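Local coordinates for protein acetyl-CoA acetyltransferase (PDB 4EGV) that probably acts as an acyltransferase, being a monomeric thiolase-like protein type 1 of Mycobacterium smegmatis built on the thiolase fold, at residues 221-225 with 373-377; 340-344 with 380-384; 55-59 with 286-292; 49-54 with 272-276. The contacts are given in a common frame with arbitrary orientation. Numbering follows the deposited sequence.

Contact 1: residues 221-225 with 373-377; sequences FAPFS and LPFFG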
loop_
_atom_site.group_PDB
_atom_site.type_symbol
_atom_site.label_atom_id
_atom_site.label_comp_id
_atom_site.label_asym_id
_atom_site.label_seq_id
_atom_site.Cartn_x
_atom_site.Cartn_y
_atom_site.Cartn_z
ATOM N N PHE A 221 -4.607 14.618 2.808
ATOM C CA PHE A 221 -3.611 14.165 3.789
ATOM C C PHE A 221 -3.654 14.743 5.199
ATOM O O PHE A 221 -3.112 14.112 6.127
ATOM C CB PHE A 221 -2.194 14.315 3.237
ATOM C CG PHE A 221 -1.645 13.072 2.591
ATOM C CD1 PHE A 221 -2.484 12.116 2.036
ATOM C CD2 PHE A 221 -0.276 12.886 2.492
ATOM C CE1 PHE A 221 -1.964 10.991 1.435
ATOM C CE2 PHE A 221 0.240 11.766 1.861
ATOM C CZ PHE A 221 -0.607 10.814 1.351
ATOM N N ALA A 222 -4.265 15.921 5.362
ATOM C CA ALA A 222 -4.312 16.571 6.688
ATOM C C ALA A 222 -5.112 15.761 7.717
ATOM O O ALA A 222 -4.641 15.579 8.852
ATOM C CB ALA A 222 -4.779 18.006 6.606
ATOM N N PRO A 223 -6.304 15.249 7.323
ATOM C CA PRO A 223 -7.051 14.341 8.186
ATOM C C PRO A 223 -6.281 13.065 8.575
ATOM O O PRO A 223 -6.470 12.554 9.672
ATOM C CB PRO A 223 -8.272 13.976 7.334
ATOM C CG PRO A 223 -8.413 15.045 6.376
ATOM C CD PRO A 223 -7.081 15.605 6.118
ATOM N N PHE A 224 -5.447 12.564 7.665
ATOM C CA PHE A 224 -4.448 11.521 7.965
ATOM C C PHE A 224 -3.485 11.840 9.131
ATOM O O PHE A 224 -3.371 11.051 10.068
ATOM C CB PHE A 224 -3.649 11.187 6.715
ATOM C CG PHE A 224 -4.373 10.324 5.763
ATOM C CD1 PHE A 224 -3.905 9.060 5.466
ATOM C CD2 PHE A 224 -5.527 10.751 5.171
ATOM C CE1 PHE A 224 -4.591 8.237 4.579
ATOM C CE2 PHE A 224 -6.216 9.931 4.299
ATOM C CZ PHE A 224 -5.750 8.692 3.996
ATOM N N SER A 225 -2.823 12.993 9.079
ATOM C CA SER A 225 -1.838 13.328 10.089
ATOM C C SER A 225 -2.468 13.623 11.427
ATOM O O SER A 225 -1.812 13.493 12.453
ATOM C CB SER A 225 -0.860 14.437 9.650
ATOM O OG SER A 225 -1.465 15.700 9.578
ATOM N N LEU A 373 1.100 6.636 6.025
ATOM C CA LEU A 373 2.512 6.372 5.876
ATOM C C LEU A 373 3.498 7.486 6.135
ATOM O O LEU A 373 4.367 7.361 6.965
ATOM C CB LEU A 373 2.829 5.666 4.580
ATOM C CG LEU A 373 3.236 4.234 4.817
ATOM C CD1 LEU A 373 3.359 3.536 3.598
ATOM C CD2 LEU A 373 4.463 4.106 5.606
ATOM N N PRO A 374 3.397 8.588 5.453
ATOM C CA PRO A 374 4.334 9.597 5.836
ATOM C C PRO A 374 4.282 9.661 7.356
ATOM O O PRO A 374 5.310 9.514 7.992
ATOM C CB PRO A 374 3.770 10.847 5.193
ATOM C CG PRO A 374 2.898 10.391 4.242
ATOM C CD PRO A 374 2.309 9.171 4.680
ATOM N N PHE A 375 3.086 9.848 7.905
ATOM C CA PHE A 375 2.879 10.338 9.247
ATOM C C PHE A 375 3.051 9.326 10.340
ATOM O O PHE A 375 3.555 9.621 11.353
ATOM C CB PHE A 375 1.516 11.026 9.364
ATOM C CG PHE A 375 1.163 11.891 8.215
ATOM C CD1 PHE A 375 1.747 13.105 8.045
ATOM C CD2 PHE A 375 0.266 11.481 7.277
ATOM C CE1 PHE A 375 1.425 13.864 6.962
ATOM C CE2 PHE A 375 -0.035 12.242 6.239
ATOM C CZ PHE A 375 0.530 13.427 6.078
ATOM N N PHE A 376 2.591 8.129 10.104
ATOM C CA PHE A 376 2.663 7.019 11.039
ATOM C C PHE A 376 4.099 6.566 11.287
ATOM O O PHE A 376 4.429 6.175 12.396
ATOM C CB PHE A 376 1.778 5.842 10.588
ATOM C CG PHE A 376 1.828 4.631 11.515
ATOM C CD1 PHE A 376 1.293 4.680 12.799
ATOM C CD2 PHE A 376 2.393 3.429 11.092
ATOM C CE1 PHE A 376 1.322 3.566 13.639
ATOM C CE2 PHE A 376 2.430 2.310 11.929
ATOM C CZ PHE A 376 1.914 2.394 13.211
ATOM N N GLY A 377 4.930 6.642 10.247
ATOM C CA GLY A 377 6.314 6.214 10.283
ATOM C C GLY A 377 6.501 4.892 9.592
ATOM O O GLY A 377 5.629 4.014 9.655
#
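This is a buried, aromatic helix-to-helix contact: one side of the long helix 210-230 meets the short helix 373-376, which precedes helix 383-397 in the chain. Phe-375 dominates it, losing more surface here than any other residue of the pair. Its side chain reaches across to the helix and lies among Phe-221, Phe-224 and Ser-225. With Phe-221 it forms an offset edge-to-face pair, the edge of Phe-375 directed at the face of Phe-221, with ring centroids 5.6 Å apart and planes at 75°. The other notable approach is a CH-pi contact, in which Ser-225 CB sits over one face of the Phe-375 ring, 3.5 Å from its centroid. Phe-224 CB comes within 3.8 Å of Phe-375 CE2, and Pro-374 CG fills in against Phe-221 CE2 at 3.8 Å. Ser-225 OG donates to Ala-222 O at 3.3 Å in its own helix and also hydrogen-bonds Arg-240 N. Phe-221 also packs on Leu-245 of helix 242-246. No hydrogen bond crosses between the two segments, so their fit rests on van der Waals contact, the edge-to-face pair and the CH-pi approach.

Contact 2: residues 340-344 with 380-384; sequences FDLYS and GNNYS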
loop_
_atom_site.group_PDB
_atom_site.type_symbol
_atom_site.label_atom_id
_atom_site.label_comp_id
_atom_site.label_asym_id
_atom_site.label_seq_id
_atom_site.Cartn_x
_atom_site.Cartn_y
_atom_site.Cartn_z
ATOM N N PHE A 340 -12.206 2.400 7.263
ATOM C CA PHE A 340 -11.241 2.131 6.189
ATOM C C PHE A 340 -9.817 2.354 6.674
ATOM O O PHE A 340 -9.570 3.297 7.388
ATOM C CB PHE A 340 -11.466 3.075 4.993
ATOM C CG PHE A 340 -12.753 2.852 4.258
ATOM C CD1 PHE A 340 -12.811 1.976 3.186
ATOM C CD2 PHE A 340 -13.905 3.541 4.620
ATOM C CE1 PHE A 340 -13.979 1.775 2.509
ATOM C CE2 PHE A 340 -15.092 3.336 3.949
ATOM C CZ PHE A 340 -15.127 2.451 2.895
ATOM N N ASP A 341 -8.908 1.460 6.287
ATOM C CA ASP A 341 -7.473 1.744 6.240
ATOM C C ASP A 341 -6.975 1.517 4.829
ATOM O O ASP A 341 -6.819 0.391 4.386
ATOM C CB ASP A 341 -6.634 0.926 7.221
ATOM C CG ASP A 341 -5.208 1.500 7.387
ATOM O OD1 ASP A 341 -5.010 2.390 8.215
ATOM O OD2 ASP A 341 -4.280 1.058 6.692
ATOM N N LEU A 342 -6.760 2.624 4.133
ATOM C CA LEU A 342 -6.277 2.639 2.760
ATOM C C LEU A 342 -4.806 3.006 2.747
ATOM O O LEU A 342 -4.370 3.927 3.423
ATOM C CB LEU A 342 -7.126 3.596 1.893
ATOM C CG LEU A 342 -8.450 3.157 1.249
ATOM C CD1 LEU A 342 -9.058 1.894 1.768
ATOM C CD2 LEU A 342 -9.465 4.290 1.269
ATOM N N TYR A 343 -4.035 2.242 2.004
ATOM C CA TYR A 343 -2.612 2.435 1.964
ATOM C C TYR A 343 -2.264 3.770 1.288
ATOM O O TYR A 343 -2.751 4.083 0.194
ATOM C CB TYR A 343 -1.989 1.269 1.227
ATOM C CG TYR A 343 -0.485 1.191 1.273
ATOM C CD1 TYR A 343 0.152 0.258 2.111
ATOM C CD2 TYR A 343 0.310 2.020 0.468
ATOM C CE1 TYR A 343 1.519 0.166 2.164
ATOM C CE2 TYR A 343 1.689 1.949 0.505
ATOM C CZ TYR A 343 2.296 1.014 1.361
ATOM O OH TYR A 343 3.672 0.926 1.396
ATOM N N SER A 344 -1.369 4.518 1.935
ATOM C CA SER A 344 -1.112 5.923 1.624
ATOM C C SER A 344 0.347 6.366 1.737
ATOM O O SER A 344 0.655 7.254 2.547
ATOM C CB SER A 344 -1.969 6.797 2.564
ATOM O OG SER A 344 -1.709 6.509 3.937
ATOM N N GLY A 380 7.291 1.586 4.373
ATOM C CA GLY A 380 6.207 1.216 3.508
ATOM C C GLY A 380 5.902 -0.254 3.359
ATOM O O GLY A 380 4.784 -0.611 2.995
ATOM N N ASN A 381 6.866 -1.102 3.664
ATOM C CA ASN A 381 6.685 -2.511 3.442
ATOM C C ASN A 381 5.737 -3.281 4.391
ATOM O O ASN A 381 4.912 -4.091 3.952
ATOM C CB ASN A 381 8.023 -3.213 3.322
ATOM C CG ASN A 381 7.971 -4.294 2.295
ATOM O OD1 ASN A 381 7.781 -5.475 2.624
ATOM N ND2 ASN A 381 8.065 -3.897 1.023
ATOM N N ASN A 382 5.869 -3.024 5.683
ATOM C CA ASN A 382 5.069 -3.695 6.689
ATOM C C ASN A 382 3.921 -2.837 7.258
ATOM O O ASN A 382 3.289 -3.191 8.228
ATOM C CB ASN A 382 5.980 -4.231 7.808
ATOM C CG ASN A 382 5.325 -5.310 8.584
ATOM O OD1 ASN A 382 4.946 -6.326 8.020
ATOM N ND2 ASN A 382 5.125 -5.089 9.868
ATOM N N TYR A 383 3.641 -1.717 6.623
ATOM C CA TYR A 383 2.609 -0.812 7.100
ATOM C C TYR A 383 1.222 -1.426 7.277
ATOM O O TYR A 383 0.607 -1.249 8.312
ATOM C CB TYR A 383 2.488 0.404 6.197
ATOM C CG TYR A 383 1.232 1.174 6.532
ATOM C CD1 TYR A 383 1.212 2.071 7.614
ATOM C CD2 TYR A 383 0.043 0.966 5.817
ATOM C CE1 TYR A 383 0.096 2.733 7.942
ATOM C CE2 TYR A 383 -1.096 1.645 6.161
ATOM C CZ TYR A 383 -1.058 2.521 7.225
ATOM O OH TYR A 383 -2.173 3.224 7.574
ATOM N N SER A 384 0.721 -2.138 6.276
ATOM C CA SER A 384 -0.635 -2.698 6.347
ATOM C C SER A 384 -0.864 -3.712 7.455
ATOM O O SER A 384 -1.978 -4.105 7.708
ATOM C CB SER A 384 -1.099 -3.287 4.997
ATOM O OG SER A 384 -1.714 -2.310 4.176
#
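Two tyrosine hydroxyls, one from each segment, tie the end of strand 337-342 to the start of helix 383-397. Tyr-343 OH donates to the carbonyl of Gly-380, a very short bond of 2.5 Å from OH to O, and Tyr-383 OH donates the other way, to Asp-341 OD2 at 3.1 Å. The carboxylate of Asp-341 has further work: its OD1 takes a hydrogen bond from the backbone N of Leu-369, so the aspartate holds both the loop carrying Leu-369 and the tyrosine. Between these bonds the two rings meet as an offset edge-to-face pair, the edge of Tyr-383 toward the face of Tyr-343, with centroids 5.7 Å apart and planes at 87°; the closest carbons, Tyr-343 CD1 and Tyr-383 CD2, are 3.8 Å apart. Ser-384 OG lies at the edge of the Tyr-343 ring, 3.8 Å from Tyr-343 CD1. Gly-380 has a positive phi, and a CB there would crowd Tyr-343 OH. Leu-373 packs on both tyrosines, while Tyr-343 and Ser-384 also touch strand 402-409. The connection from strand 337-342 to its parallel neighbour 402-409, through helices 348-357, 373-376 and 383-397, is of beta-alpha-beta type, part of the C-terminal half of the thiolase fold, and the contact knits together the loops at one end of it.

Contact 3: residues 55-59 with 286-292; sequences HDCGA and LGVPEEK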
loop_
_atom_site.group_PDB
_atom_site.type_symbol
_atom_site.label_atom_id
_atom_site.label_comp_id
_atom_site.label_asym_id
_atom_site.label_seq_id
_atom_site.Cartn_x
_atom_site.Cartn_y
_atom_site.Cartn_z
ATOM N N HIS A 55 -0.553 -12.825 23.538
ATOM C CA HIS A 55 -1.251 -12.410 24.729
ATOM C C HIS A 55 -2.642 -11.854 24.510
ATOM O O HIS A 55 -3.524 -12.016 25.368
ATOM C CB HIS A 55 -0.478 -11.385 25.516
ATOM C CG HIS A 55 -0.798 -11.457 26.973
ATOM N ND1 HIS A 55 -1.589 -10.529 27.627
ATOM C CD2 HIS A 55 -0.508 -12.418 27.883
ATOM C CE1 HIS A 55 -1.715 -10.886 28.893
ATOM N NE2 HIS A 55 -1.075 -12.030 29.073
ATOM N N ASP A 56 -2.800 -11.186 23.375
ATOM C CA ASP A 56 -4.028 -10.590 22.969
ATOM C C ASP A 56 -5.141 -11.622 22.864
ATOM O O ASP A 56 -6.279 -11.304 23.171
ATOM C CB ASP A 56 -3.825 -9.898 21.638
ATOM C CG ASP A 56 -4.988 -9.025 21.250
ATOM O OD1 ASP A 56 -5.254 -8.044 21.990
ATOM O OD2 ASP A 56 -5.601 -9.320 20.187
ATOM N N CYS A 57 -4.815 -12.839 22.503
ATOM C CA CYS A 57 -5.821 -13.871 22.305
ATOM C C CYS A 57 -6.510 -14.441 23.509
ATOM O O CYS A 57 -7.431 -15.179 23.354
ATOM C CB CYS A 57 -5.289 -15.002 21.428
ATOM S SG CYS A 57 -4.367 -16.253 22.172
ATOM N N GLY A 58 -6.060 -14.096 24.696
ATOM C CA GLY A 58 -6.689 -14.505 25.930
ATOM C C GLY A 58 -6.568 -15.936 26.373
ATOM O O GLY A 58 -7.307 -16.392 27.193
ATOM N N ALA A 59 -5.614 -16.647 25.834
ATOM C CA ALA A 59 -5.388 -18.012 26.203
ATOM C C ALA A 59 -3.986 -18.038 26.652
ATOM O O ALA A 59 -3.336 -17.051 26.607
ATOM C CB ALA A 59 -5.544 -18.878 25.050
ATOM N N LEU A 286 -8.036 -24.466 22.204
ATOM C CA LEU A 286 -7.032 -23.670 22.847
ATOM C C LEU A 286 -7.576 -22.678 23.838
ATOM O O LEU A 286 -6.830 -22.121 24.585
ATOM C CB LEU A 286 -6.271 -22.916 21.785
ATOM C CG LEU A 286 -5.174 -23.666 21.073
ATOM C CD1 LEU A 286 -4.283 -22.674 20.548
ATOM C CD2 LEU A 286 -4.424 -24.548 21.978
ATOM N N GLY A 287 -8.865 -22.433 23.853
ATOM C CA GLY A 287 -9.437 -21.731 24.973
ATOM C C GLY A 287 -9.531 -20.249 24.851
ATOM O O GLY A 287 -9.584 -19.539 25.802
ATOM N N VAL A 288 -9.592 -19.839 23.618
ATOM C CA VAL A 288 -9.684 -18.466 23.075
ATOM C C VAL A 288 -11.086 -17.912 23.102
ATOM O O VAL A 288 -11.914 -18.336 22.322
ATOM C CB VAL A 288 -9.174 -18.372 21.615
ATOM C CG1 VAL A 288 -9.326 -16.966 21.074
ATOM C CG2 VAL A 288 -7.728 -18.817 21.529
ATOM N N PRO A 289 -11.345 -16.935 23.989
ATOM C CA PRO A 289 -12.668 -16.347 24.112
ATOM C C PRO A 289 -13.262 -15.917 22.770
ATOM O O PRO A 289 -12.591 -15.330 21.949
ATOM C CB PRO A 289 -12.407 -15.130 25.002
ATOM C CG PRO A 289 -11.239 -15.511 25.811
ATOM C CD PRO A 289 -10.388 -16.306 24.915
ATOM N N GLU A 290 -14.536 -16.194 22.584
ATOM C CA GLU A 290 -15.218 -15.865 21.351
ATOM C C GLU A 290 -15.286 -14.358 21.034
ATOM O O GLU A 290 -15.256 -14.002 19.875
ATOM C CB GLU A 290 -16.597 -16.556 21.293
ATOM C CG GLU A 290 -17.258 -16.457 19.927
ATOM C CD GLU A 290 -18.283 -17.529 19.650
ATOM O OE1 GLU A 290 -18.414 -18.486 20.452
ATOM O OE2 GLU A 290 -18.951 -17.413 18.604
ATOM N N GLU A 291 -15.346 -13.483 22.035
ATOM C CA GLU A 291 -15.326 -12.037 21.760
ATOM C C GLU A 291 -14.016 -11.520 21.065
ATOM O O GLU A 291 -13.979 -10.399 20.544
ATOM C CB GLU A 291 -15.788 -11.176 22.969
ATOM C CG GLU A 291 -14.809 -11.008 24.122
ATOM C CD GLU A 291 -14.996 -12.059 25.205
ATOM O OE1 GLU A 291 -15.569 -13.131 24.888
ATOM O OE2 GLU A 291 -14.566 -11.827 26.370
ATOM N N LYS A 292 -12.990 -12.377 21.009
ATOM C CA LYS A 292 -11.726 -12.095 20.309
ATOM C C LYS A 292 -11.684 -12.468 18.824
ATOM O O LYS A 292 -10.825 -11.994 18.109
ATOM C CB LYS A 292 -10.559 -12.819 20.997
ATOM C CG LYS A 292 -10.257 -12.394 22.409
ATOM C CD LYS A 292 -9.515 -11.107 22.493
ATOM C CE LYS A 292 -9.428 -10.668 23.953
ATOM N NZ LYS A 292 -8.428 -9.596 24.159
#
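Asp-56, near the C-terminal end of helix 42-56, offers its carbonyl to Lys-292: NZ donates to Asp-56 O at 2.9 Å. Its carboxylate is only near the lysine, with OD1 4.1 Å from Lys-292 NZ, beyond a salt bridge; OD2 instead makes a salt bridge to Arg-396 and accepts from Val-25 N. Cys-57 comes next and turns its carbonyl to the apolar part of the other segment, O lying 3.5 Å from both Val-288 CG1 and Pro-289 CD; its SG is 4.3 Å from Val-288 CG2. At Gly-58 the chain leaves the helix with positive phi, and its O passes 3.8 Å from Pro-289 CD; a CB on this residue would press tightly on that same proline carbon. Ala-59 then points its CB into the loop, 3.5 Å from Leu-286 O and 4.1 Å from Val-288 CG2, just beside the Schellman motif in which Gly-287 closes helix 280-286. Val-64 of helix 61-67 covers Cys-57, Ala-59 and Leu-286. The contact thus joins the end of helix 42-56 to the connection between helix 280-286 and strand 294-303: one lysine-to-carbonyl bond, giving way to van der Waals contacts among small side chains, carbonyls, Val-288 and Pro-289.

Contact 4: residues 49-54 with 272-276; sequences AAKAAL and GAALL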
loop_
_atom_site.group_PDB
_atom_site.type_symbol
_atom_site.label_atom_id
_atom_site.label_comp_id
_atom_site.label_asym_id
_atom_site.label_seq_id
_atom_site.Cartn_x
_atom_site.Cartn_y
_atom_site.Cartn_z
ATOM N N ALA A 49 6.175 -7.755 19.156
ATOM C CA ALA A 49 4.833 -7.803 18.546
ATOM C C ALA A 49 4.172 -9.189 18.537
ATOM O O ALA A 49 2.985 -9.293 18.752
ATOM C CB ALA A 49 4.868 -7.245 17.163
ATOM N N ALA A 50 4.947 -10.242 18.309
ATOM C CA ALA A 50 4.426 -11.605 18.288
ATOM C C ALA A 50 3.964 -12.067 19.659
ATOM O O ALA A 50 2.943 -12.790 19.777
ATOM C CB ALA A 50 5.440 -12.563 17.702
ATOM N N LYS A 51 4.694 -11.620 20.682
ATOM C CA LYS A 51 4.370 -11.886 22.092
ATOM C C LYS A 51 3.086 -11.246 22.554
ATOM O O LYS A 51 2.374 -11.809 23.364
ATOM C CB LYS A 51 5.504 -11.433 23.007
ATOM C CG LYS A 51 6.593 -12.429 23.162
ATOM C CD LYS A 51 7.746 -11.802 23.908
ATOM C CE LYS A 51 8.863 -12.835 24.084
ATOM N NZ LYS A 51 10.134 -12.203 24.404
ATOM N N ALA A 52 2.826 -10.062 22.024
ATOM C CA ALA A 52 1.575 -9.336 22.233
ATOM C C ALA A 52 0.405 -9.953 21.481
ATOM O O ALA A 52 -0.719 -9.886 21.975
ATOM C CB ALA A 52 1.724 -7.858 21.866
ATOM N N ALA A 53 0.656 -10.531 20.304
ATOM C CA ALA A 53 -0.380 -11.226 19.562
ATOM C C ALA A 53 -0.844 -12.495 20.316
ATOM O O ALA A 53 -2.051 -12.819 20.372
ATOM C CB ALA A 53 0.087 -11.531 18.160
ATOM N N LEU A 54 0.126 -13.185 20.921
ATOM C CA LEU A 54 -0.120 -14.357 21.725
ATOM C C LEU A 54 -0.807 -14.013 23.023
ATOM O O LEU A 54 -1.542 -14.813 23.574
ATOM C CB LEU A 54 1.200 -15.017 22.055
ATOM C CG LEU A 54 1.637 -16.291 21.323
ATOM C CD1 LEU A 54 1.397 -16.222 19.839
ATOM C CD2 LEU A 54 3.083 -16.532 21.644
ATOM N N GLY A 272 7.156 -3.197 15.150
ATOM C CA GLY A 272 6.779 -4.535 14.744
ATOM C C GLY A 272 5.291 -4.722 14.810
ATOM O O GLY A 272 4.616 -4.054 15.569
ATOM N N ALA A 273 4.779 -5.616 13.981
ATOM C CA ALA A 273 3.389 -6.014 14.022
ATOM C C ALA A 273 3.266 -7.536 13.798
ATOM O O ALA A 273 4.058 -8.093 13.079
ATOM C CB ALA A 273 2.598 -5.202 13.011
ATOM N N ALA A 274 2.294 -8.197 14.429
ATOM C CA ALA A 274 2.038 -9.618 14.255
ATOM C C ALA A 274 0.553 -9.927 14.230
ATOM O O ALA A 274 -0.231 -9.263 14.888
ATOM C CB ALA A 274 2.719 -10.394 15.328
ATOM N N LEU A 275 0.166 -10.927 13.447
ATOM C CA LEU A 275 -1.204 -11.435 13.457
ATOM C C LEU A 275 -1.289 -12.926 13.755
ATOM O O LEU A 275 -0.628 -13.727 13.155
ATOM C CB LEU A 275 -1.927 -11.140 12.120
ATOM C CG LEU A 275 -1.798 -9.740 11.497
ATOM C CD1 LEU A 275 -2.166 -9.734 10.025
ATOM C CD2 LEU A 275 -2.593 -8.710 12.276
ATOM N N LEU A 276 -2.138 -13.290 14.681
ATOM C CA LEU A 276 -2.355 -14.667 14.992
ATOM C C LEU A 276 -3.702 -15.131 14.473
ATOM O O LEU A 276 -4.711 -14.574 14.790
ATOM C CB LEU A 276 -2.244 -14.851 16.494
ATOM C CG LEU A 276 -2.307 -16.232 17.157
ATOM C CD1 LEU A 276 -1.239 -17.270 16.656
ATOM C CD2 LEU A 276 -2.270 -15.995 18.654
#
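Gly-272 begins this run of strand 271-279 with its carbonyl carbon C 3.5 Å from Ala-49 CB; a CB on the glycine would sit tight against that methyl. Ala-273 takes part through its backbone, N lying 3.6 Å from Ala-49 CB, while its own CB points away, toward Met-385 and His-386 of helix 383-397 on the other face of the sheet. Ala-274 is the centre of the contact. Its CB faces helix 42-56 and touches three alanines, at 4.2 Å from the CB of Ala-49, 4.2 Å from the CB of Ala-50 and 4.0 Å from the CB of Ala-53. Leu-275 again points to helix 383-397, and Leu-276 returns to the first face, where its CD2 is 3.6 Å from Ala-53 O and 3.9 Å from Leu-54 CD1. Helix and strand run in broadly the same direction, 34° apart, and their axes approach to 6.7 Å. The strand is therefore sandwiched between helices, consistent with the alpha-beta-alpha-beta-alpha layering of the thiolase fold, helix 42-56 outer and helix 383-397 central. The side chains that meet are all apolar and rest partly on backbone atoms; the glycine and alanines let the helix lie so close.

In the fold
The four contacts fall into two pairs on the layered thiolase fold. Contacts 3 and 4 share helix 42-56, with centres 13 Å apart, and touch where Cys-57 SG meets Leu-276 CD2 at 4.1 Å. Contacts 1 and 2, centres 11 Å apart, interlock: Pro-374 CD and Leu-373 CB pack on Ser-344 O at 3.3 and 3.4 Å respectively, and helix 373-376 leads on to helix 383-397. The pairs meet where Asn-382 ND2 lies 4.0 Å from Ala-273 CB; contacts 2 and 4, about 17 Å between centres, both reach the large mixed sheet. Contacts 1 and 3 are farthest apart, about 32 Å between centres.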